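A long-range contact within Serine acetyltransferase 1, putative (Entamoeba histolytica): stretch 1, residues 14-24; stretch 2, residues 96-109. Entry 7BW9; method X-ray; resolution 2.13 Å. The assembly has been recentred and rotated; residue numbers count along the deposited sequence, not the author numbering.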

ATOM      1  N   GLN A  14     -25.083  19.033  16.965  1.00 26.56           N
ATOM      2  CA  GLN A  14     -25.211  20.430  16.566  1.00 32.09           C
ATOM      3  C   GLN A  14     -24.322  20.727  15.373  1.00 29.97           C
ATOM      4  O   GLN A  14     -24.716  21.463  14.463  1.00 27.88           O
ATOM      5  CB  GLN A  14     -24.856  21.356  17.727  1.00 32.21           C
ATOM      6  CG  GLN A  14     -25.838  21.314  18.876  1.00 46.06           C
ATOM      7  CD  GLN A  14     -25.314  22.055  20.083  1.00 50.71           C
ATOM      8  OE1 GLN A  14     -24.437  22.917  19.958  1.00 55.60           O
ATOM      9  NE2 GLN A  14     -25.827  21.710  21.266  1.00 42.17           N
ATOM     10  N   SER A  15     -23.121  20.139  15.356  1.00 34.32           N
ATOM     11  CA  SER A  15     -22.221  20.320  14.220  1.00 29.74           C
ATOM     12  C   SER A  15     -22.840  19.783  12.939  1.00 25.15           C
ATOM     13  O   SER A  15     -22.766  20.434  11.892  1.00 25.75           O
ATOM     14  CB  SER A  15     -20.879  19.641  14.499  1.00 28.76           C
ATOM     15  OG  SER A  15     -20.039  19.684  13.362  1.00 31.59           O
ATOM     16  N   TYR A  16     -23.461  18.596  12.996  1.00 24.15           N
ATOM     17  CA  TYR A  16     -24.081  18.054  11.787  1.00 29.03           C
ATOM     18  C   TYR A  16     -25.077  19.046  11.209  1.00 33.22           C
ATOM     19  O   TYR A  16     -25.124  19.257   9.991  1.00 29.64           O
ATOM     20  CB  TYR A  16     -24.799  16.725  12.062  1.00 23.39           C
ATOM     21  CG  TYR A  16     -23.972  15.607  12.655  1.00 25.41           C
ATOM     22  CD1 TYR A  16     -22.578  15.545  12.506  1.00 23.39           C
ATOM     23  CD2 TYR A  16     -24.598  14.597  13.361  1.00 21.27           C
ATOM     24  CE1 TYR A  16     -21.851  14.494  13.080  1.00 21.61           C
ATOM     25  CE2 TYR A  16     -23.900  13.569  13.923  1.00 21.95           C
ATOM     26  CZ  TYR A  16     -22.539  13.501  13.786  1.00 23.04           C
ATOM     27  OH  TYR A  16     -21.910  12.425  14.378  1.00 21.90           O
ATOM     28  N   GLN A  17     -25.872  19.679  12.077  1.00 36.99           N
ATOM     29  CA  GLN A  17     -26.975  20.509  11.608  1.00 36.45           C
ATOM     30  C   GLN A  17     -26.490  21.825  11.011  1.00 34.91           C
ATOM     31  O   GLN A  17     -27.074  22.302  10.033  1.00 42.30           O
ATOM     32  CB  GLN A  17     -27.962  20.740  12.750  1.00 42.68           C
ATOM     33  CG  GLN A  17     -28.486  19.418  13.317  1.00 54.26           C
ATOM     34  CD  GLN A  17     -29.562  19.589  14.374  1.00 63.33           C
ATOM     35  OE1 GLN A  17     -29.403  20.351  15.333  1.00 57.03           O
ATOM     36  NE2 GLN A  17     -30.664  18.863  14.211  1.00 58.54           N
ATOM     37  N   SER A  18     -25.408  22.394  11.536  1.00 34.44           N
ATOM     38  CA  SER A  18     -24.850  23.608  10.951  1.00 36.16           C
ATOM     39  C   SER A  18     -24.044  23.352   9.685  1.00 33.75           C
ATOM     40  O   SER A  18     -23.519  24.305   9.110  1.00 39.87           O
ATOM     41  CB  SER A  18     -23.969  24.328  11.969  1.00 35.48           C
ATOM     42  OG  SER A  18     -22.995  23.450  12.489  1.00 40.56           O
ATOM     43  N   ASP A  19     -23.930  22.105   9.241  1.00 36.10           N
ATOM     44  CA  ASP A  19     -23.140  21.814   8.056  1.00 33.36           C
ATOM     45  C   ASP A  19     -23.698  22.536   6.842  1.00 39.54           C
ATOM     46  O   ASP A  19     -24.911  22.687   6.693  1.00 38.32           O
ATOM     47  CB  ASP A  19     -23.127  20.314   7.772  1.00 36.49           C
ATOM     48  CG  ASP A  19     -22.064  19.584   8.545  1.00 31.46           C
ATOM     49  OD1 ASP A  19     -21.185  20.242   9.142  1.00 36.29           O
ATOM     50  OD2 ASP A  19     -22.115  18.344   8.549  1.00 33.47           O
ATOM     51  N   ASN A  20     -22.803  22.971   5.964  1.00 42.04           N
ATOM     52  CA  ASN A  20     -23.248  23.395   4.650  1.00 42.35           C
ATOM     53  C   ASN A  20     -23.960  22.245   3.951  1.00 36.89           C
ATOM     54  O   ASN A  20     -23.651  21.070   4.159  1.00 40.27           O
ATOM     55  CB  ASN A  20     -22.075  23.875   3.797  1.00 38.05           C
ATOM     56  CG  ASN A  20     -22.536  24.571   2.535  1.00 36.75           C
ATOM     57  OD1 ASN A  20     -22.833  23.927   1.529  1.00 33.57           O
ATOM     58  ND2 ASN A  20     -22.613  25.895   2.589  1.00 38.34           N
ATOM     59  N   ILE A  21     -24.925  22.609   3.107  1.00 40.06           N
ATOM     60  CA  ILE A  21     -25.737  21.651   2.362  1.00 45.05           C
ATOM     61  C   ILE A  21     -24.874  20.658   1.600  1.00 42.36           C
ATOM     62  O   ILE A  21     -25.278  19.509   1.381  1.00 38.93           O
ATOM     63  CB  ILE A  21     -26.684  22.410   1.406  1.00 50.11           C
ATOM     64  CG1 ILE A  21     -27.247  23.664   2.077  1.00 46.15           C
ATOM     65  CG2 ILE A  21     -27.815  21.518   0.938  1.00 50.14           C
ATOM     66  CD1 ILE A  21     -26.388  24.919   1.898  1.00 46.68           C
ATOM     67  N   ALA A  22     -23.680  21.080   1.175  1.00 40.96           N
ATOM     68  CA  ALA A  22     -22.835  20.215   0.359  1.00 34.09           C
ATOM     69  C   ALA A  22     -22.381  18.982   1.125  1.00 29.96           C
ATOM     70  O   ALA A  22     -22.072  17.955   0.513  1.00 36.94           O
ATOM     71  CB  ALA A  22     -21.619  20.997  -0.150  1.00 40.89           C
ATOM     72  N   PHE A  23     -22.327  19.062   2.454  1.00 30.64           N
ATOM     73  CA  PHE A  23     -21.898  17.952   3.292  1.00 35.44           C
ATOM     74  C   PHE A  23     -23.026  17.017   3.679  1.00 41.36           C
ATOM     75  O   PHE A  23     -22.774  16.017   4.358  1.00 46.19           O
ATOM     76  CB  PHE A  23     -21.235  18.476   4.565  1.00 33.37           C
ATOM     77  CG  PHE A  23     -19.880  19.052   4.325  1.00 34.97           C
ATOM     78  CD1 PHE A  23     -18.785  18.223   4.148  1.00 26.74           C
ATOM     79  CD2 PHE A  23     -19.703  20.424   4.247  1.00 35.07           C
ATOM     80  CE1 PHE A  23     -17.533  18.757   3.917  1.00 21.23           C
ATOM     81  CE2 PHE A  23     -18.455  20.967   4.016  1.00 26.78           C
ATOM     82  CZ  PHE A  23     -17.367  20.129   3.853  1.00 31.67           C
ATOM     83  N   LYS A  24     -24.257  17.317   3.282  1.00 45.21           N
ATOM     84  CA  LYS A  24     -25.413  16.534   3.684  1.00 35.82           C
ATOM     85  C   LYS A  24     -25.892  15.693   2.517  1.00 41.17           C
ATOM     86  O   LYS A  24     -25.636  16.010   1.351  1.00 51.89           O
ATOM     87  CB  LYS A  24     -26.536  17.442   4.188  1.00 42.30           C
ATOM     88  CG  LYS A  24     -26.082  18.353   5.314  1.00 38.60           C
ATOM     89  CD  LYS A  24     -27.122  19.395   5.665  1.00 38.18           C
ATOM     90  CE  LYS A  24     -27.321  19.460   7.165  1.00 41.79           C
ATOM     91  NZ  LYS A  24     -27.999  20.714   7.611  1.00 50.20           N
ATOM     92  N   PHE A  96     -13.155  17.085  19.662  1.00 21.51           N
ATOM     93  CA  PHE A  96     -13.710  16.270  18.589  1.00 27.14           C
ATOM     94  C   PHE A  96     -14.419  17.105  17.531  1.00 23.59           C
ATOM     95  O   PHE A  96     -14.312  16.812  16.337  1.00 20.90           O
ATOM     96  CB  PHE A  96     -14.649  15.201  19.145  1.00 22.19           C
ATOM     97  CG  PHE A  96     -14.465  13.879  18.480  1.00 28.33           C
ATOM     98  CD1 PHE A  96     -15.055  13.630  17.252  1.00 25.71           C
ATOM     99  CD2 PHE A  96     -13.652  12.908  19.043  1.00 29.55           C
ATOM    100  CE1 PHE A  96     -14.865  12.415  16.612  1.00 34.58           C
ATOM    101  CE2 PHE A  96     -13.460  11.693  18.416  1.00 32.80           C
ATOM    102  CZ  PHE A  96     -14.064  11.446  17.192  1.00 35.32           C
ATOM    103  N   VAL A  97     -15.152  18.139  17.931  1.00 20.32           N
ATOM    104  CA  VAL A  97     -15.807  18.970  16.927  1.00 18.13           C
ATOM    105  C   VAL A  97     -14.769  19.811  16.173  1.00 19.96           C
ATOM    106  O   VAL A  97     -14.872  20.002  14.957  1.00 20.92           O
ATOM    107  CB  VAL A  97     -16.910  19.823  17.587  1.00 26.64           C
ATOM    108  CG1 VAL A  97     -17.441  20.885  16.634  1.00 26.25           C
ATOM    109  CG2 VAL A  97     -18.056  18.909  18.056  1.00 28.46           C
ATOM    110  N   THR A  98     -13.725  20.266  16.862  1.00 13.85           N
ATOM    111  CA  THR A  98     -12.621  20.938  16.174  1.00 23.30           C
ATOM    112  C   THR A  98     -12.031  20.054  15.075  1.00 22.62           C
ATOM    113  O   THR A  98     -11.812  20.506  13.941  1.00 18.21           O
ATOM    114  CB  THR A  98     -11.546  21.321  17.189  1.00 23.84           C
ATOM    115  OG1 THR A  98     -12.143  22.094  18.238  1.00 29.05           O
ATOM    116  CG2 THR A  98     -10.413  22.114  16.521  1.00 26.08           C
ATOM    117  N   ILE A  99     -11.800  18.775  15.392  1.00 18.51           N
ATOM    118  CA  ILE A  99     -11.288  17.828  14.405  1.00 23.02           C
ATOM    119  C   ILE A  99     -12.238  17.728  13.224  1.00 24.58           C
ATOM    120  O   ILE A  99     -11.813  17.739  12.062  1.00 18.41           O
ATOM    121  CB  ILE A  99     -11.062  16.446  15.049  1.00 24.81           C
ATOM    122  CG1 ILE A  99      -9.958  16.509  16.097  1.00 26.46           C
ATOM    123  CG2 ILE A  99     -10.708  15.404  13.997  1.00 18.20           C
ATOM    124  CD1 ILE A  99      -9.813  15.202  16.836  1.00 27.40           C
ATOM    125  N   ARG A 100     -13.545  17.629  13.505  1.00 19.03           N
ATOM    126  CA  ARG A 100     -14.522  17.543  12.426  1.00 22.43           C
ATOM    127  C   ARG A 100     -14.434  18.749  11.490  1.00 23.70           C
ATOM    128  O   ARG A 100     -14.480  18.597  10.262  1.00 23.11           O
ATOM    129  CB  ARG A 100     -15.936  17.404  12.994  1.00 15.38           C
ATOM    130  CG  ARG A 100     -16.966  17.152  11.920  1.00 17.54           C
ATOM    131  CD  ARG A 100     -18.402  16.914  12.471  1.00 21.87           C
ATOM    132  NE  ARG A 100     -19.219  16.444  11.368  1.00 19.91           N
ATOM    133  CZ  ARG A 100     -20.021  17.206  10.632  1.00 19.33           C
ATOM    134  NH1 ARG A 100     -20.188  18.495  10.908  1.00 21.54           N
ATOM    135  NH2 ARG A 100     -20.676  16.657   9.624  1.00 25.94           N
ATOM    136  N   GLU A 101     -14.334  19.959  12.056  1.00 20.76           N
ATOM    137  CA  GLU A 101     -14.255  21.161  11.233  1.00 24.79           C
ATOM    138  C   GLU A 101     -12.987  21.167  10.391  1.00 21.79           C
ATOM    139  O   GLU A 101     -12.998  21.636   9.246  1.00 19.41           O
ATOM    140  CB  GLU A 101     -14.314  22.421  12.104  1.00 24.76           C
ATOM    141  CG  GLU A 101     -15.598  22.577  12.911  1.00 33.89           C
ATOM    142  CD  GLU A 101     -16.849  22.232  12.103  1.00 50.57           C
ATOM    143  OE1 GLU A 101     -17.169  22.972  11.138  1.00 53.75           O
ATOM    144  OE2 GLU A 101     -17.504  21.207  12.422  1.00 49.40           O
ATOM    145  N   LEU A 102     -11.884  20.646  10.948  1.00 19.20           N
ATOM    146  CA  LEU A 102     -10.632  20.537  10.194  1.00 20.91           C
ATOM    147  C   LEU A 102     -10.747  19.535   9.045  1.00 21.90           C
ATOM    148  O   LEU A 102     -10.281  19.802   7.926  1.00 18.28           O
ATOM    149  CB  LEU A 102      -9.487  20.146  11.138  1.00 23.10           C
ATOM    150  CG  LEU A 102      -8.937  21.250  12.059  1.00 22.64           C
ATOM    151  CD1 LEU A 102      -7.907  20.691  13.032  1.00 21.62           C
ATOM    152  CD2 LEU A 102      -8.350  22.420  11.268  1.00 19.61           C
ATOM    153  N   VAL A 103     -11.363  18.376   9.296  1.00 15.80           N
ATOM    154  CA  VAL A 103     -11.528  17.383   8.240  1.00 17.09           C
ATOM    155  C   VAL A 103     -12.390  17.946   7.114  1.00 17.18           C
ATOM    156  O   VAL A 103     -12.095  17.749   5.923  1.00 16.56           O
ATOM    157  CB  VAL A 103     -12.110  16.082   8.829  1.00 20.51           C
ATOM    158  CG1 VAL A 103     -12.592  15.156   7.726  1.00 14.97           C
ATOM    159  CG2 VAL A 103     -11.051  15.388   9.713  1.00 18.95           C
ATOM    160  N   LYS A 104     -13.441  18.694   7.471  1.00 15.01           N
ATOM    161  CA  LYS A 104     -14.277  19.338   6.459  1.00 19.65           C
ATOM    162  C   LYS A 104     -13.452  20.254   5.562  1.00 17.19           C
ATOM    163  O   LYS A 104     -13.671  20.309   4.347  1.00 13.21           O
ATOM    164  CB  LYS A 104     -15.399  20.141   7.121  1.00 21.49           C
ATOM    165  CG  LYS A 104     -16.491  19.310   7.775  1.00 24.13           C
ATOM    166  CD  LYS A 104     -17.400  20.218   8.612  1.00 25.29           C
ATOM    167  CE  LYS A 104     -18.328  21.034   7.731  1.00 28.29           C
ATOM    168  NZ  LYS A 104     -19.158  21.976   8.537  1.00 32.55           N
ATOM    169  N   GLN A 105     -12.500  20.980   6.144  1.00 12.82           N
ATOM    170  CA  GLN A 105     -11.658  21.840   5.322  1.00 16.71           C
ATOM    171  C   GLN A 105     -10.678  21.039   4.478  1.00 14.66           C
ATOM    172  O   GLN A 105     -10.404  21.429   3.340  1.00 15.39           O
ATOM    173  CB  GLN A 105     -10.945  22.856   6.200  1.00 17.61           C
ATOM    174  CG  GLN A 105     -11.938  23.756   6.936  1.00 18.14           C
ATOM    175  CD  GLN A 105     -11.236  24.730   7.854  1.00 27.65           C
ATOM    176  OE1 GLN A 105     -11.512  25.929   7.837  1.00 29.94           O
ATOM    177  NE2 GLN A 105     -10.304  24.222   8.644  1.00 24.46           N
ATOM    178  N   ASP A 106     -10.179  19.899   4.987  1.00 16.90           N
ATOM    179  CA  ASP A 106      -9.394  19.010   4.131  1.00 19.71           C
ATOM    180  C   ASP A 106     -10.216  18.550   2.925  1.00 15.36           C
ATOM    181  O   ASP A 106      -9.709  18.500   1.796  1.00 15.61           O
ATOM    182  CB  ASP A 106      -8.879  17.801   4.926  1.00 17.85           C
ATOM    183  CG  ASP A 106      -7.906  18.188   6.060  1.00 26.15           C
ATOM    184  OD1 ASP A 106      -7.149  19.196   5.937  1.00 24.19           O
ATOM    185  OD2 ASP A 106      -7.897  17.468   7.088  1.00 23.19           O
ATOM    186  N   ILE A 107     -11.495  18.230   3.146  1.00 20.33           N
ATOM    187  CA  ILE A 107     -12.374  17.822   2.050  1.00 16.31           C
ATOM    188  C   ILE A 107     -12.540  18.951   1.044  1.00 15.95           C
ATOM    189  O   ILE A 107     -12.496  18.730  -0.174  1.00 18.45           O
ATOM    190  CB  ILE A 107     -13.733  17.362   2.609  1.00 15.82           C
ATOM    191  CG1 ILE A 107     -13.584  16.010   3.306  1.00 14.47           C
ATOM    192  CG2 ILE A 107     -14.802  17.351   1.514  1.00 16.00           C
ATOM    193  CD1 ILE A 107     -14.592  15.823   4.408  1.00 15.97           C
ATOM    194  N   ILE A 108     -12.752  20.171   1.533  1.00 18.17           N
ATOM    195  CA  ILE A 108     -12.829  21.330   0.646  1.00 18.86           C
ATOM    196  C   ILE A 108     -11.546  21.459  -0.162  1.00 14.33           C
ATOM    197  O   ILE A 108     -11.582  21.684  -1.376  1.00 15.29           O
ATOM    198  CB  ILE A 108     -13.104  22.613   1.452  1.00 19.73           C
ATOM    199  CG1 ILE A 108     -14.520  22.592   2.061  1.00 21.63           C
ATOM    200  CG2 ILE A 108     -12.846  23.853   0.591  1.00 18.53           C
ATOM    201  CD1 ILE A 108     -15.601  22.160   1.113  1.00 28.57           C
ATOM    202  N   ALA A 109     -10.395  21.321   0.508  1.00 15.82           N
ATOM    203  CA  ALA A 109      -9.103  21.435  -0.168  1.00 16.35           C
ATOM    204  C   ALA A 109      -8.953  20.372  -1.240  1.00 17.75           C
ATOM    205  O   ALA A 109      -8.379  20.629  -2.306  1.00 14.83           O
ATOM    206  CB  ALA A 109      -7.956  21.315   0.840  1.00 12.47           C
TER
HETATM  207  O   HOH W   1     -20.120  23.638   6.760  1.00 28.69           O

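Stretch 2 is a continuous helix, and stretch 1 packs along one side of it. Stretch 1 begins as the end portion of a helix, passes through a loop, and makes a short 3-10 turn at residues 21-23. Together the two bury 442 Å² of surface. The residues that reach across from stretch 2 are Val-97, Arg-100, Glu-101, Lys-104, Ile-107 and Ile-108, whose spacing follows the turns of the helix.

Asp-19 is the centre of the polar contact. Its CA-to-CB bond points sideways, but the carboxylate ends close to the helix, where two basic side chains meet it. The guanidinium of Arg-100 binds it in a two-pronged salt bridge. Arg-100 NH2 donates to Asp-19 OD2 at a very short 2.5 Å, and Arg-100 NH1 donates to Asp-19 OD1 at 2.7 Å. Lys-104 NZ also donates to Asp-19 OD1, at 2.7 Å. One carboxylate oxygen therefore accepts from two residues, and the buried negative charge is matched by two positive ones.

Arg-100 suits this place because it is long and carries several donors. The CA-to-CB bond of Arg-100 points toward stretch 1, and its first three chi angles are all t, so the chain is extended. Arg-100 NH1 serves a second acceptor, Ser-15 OG, at 2.7 Å. NE and NH2 also have hydrogen bonds elsewhere in the structure. Ser-15 OG and Asp-19 OD2 both lie near the guanidinium plane, where the N-H groups point. Tyr-16 lies over one face of the same group, with Tyr-16 CD1 3.6 Å from Arg-100 CZ. The tyrosine presents the edge of its ring here. Its hydroxyl is satisfied elsewhere in the structure.

Ser-15 is buried and points toward the helix. Its hydroxyl both accepts and donates: it takes the hydrogen bond from Arg-100 NH1, and Ser-15 OG gives one to Glu-101 OE2 at 3.1 Å. A small side chain fits where the backbones come near, with the CA atoms of Ser-15 and Val-97 7.1 Å apart. Ser-15 CB also touches Val-97 CG1 at 4.2 Å.

Lys-104 NZ has three partners. Besides Asp-19 OD1, it makes a weak salt-bridge hydrogen bond to Glu-101 OE1 at 3.4 Å, one turn back on its own helix. It also donates to water 1, with 2.6 Å between Lys-104 NZ and the water oxygen. The same water accepts from Asn-20 N at 2.9 Å, and so links the loop to the helix and satisfies a backbone donor.

Phe-23 makes the apolar end of the contact. It is buried, points toward the helix, and has the largest area covered, 102 Å². Lys-104 CE lies over one face of the ring, 3.9 Å from the centroid of the Phe-23 ring, a CH-pi contact. Phe-23 CE1 meets Ile-107 CG2 at 3.9 Å, and Phe-23 CZ meets Ile-108 CD1 at 3.8 Å. Lys-104 thus serves both parts, its CE against the ring and its ammonium at Asp-19.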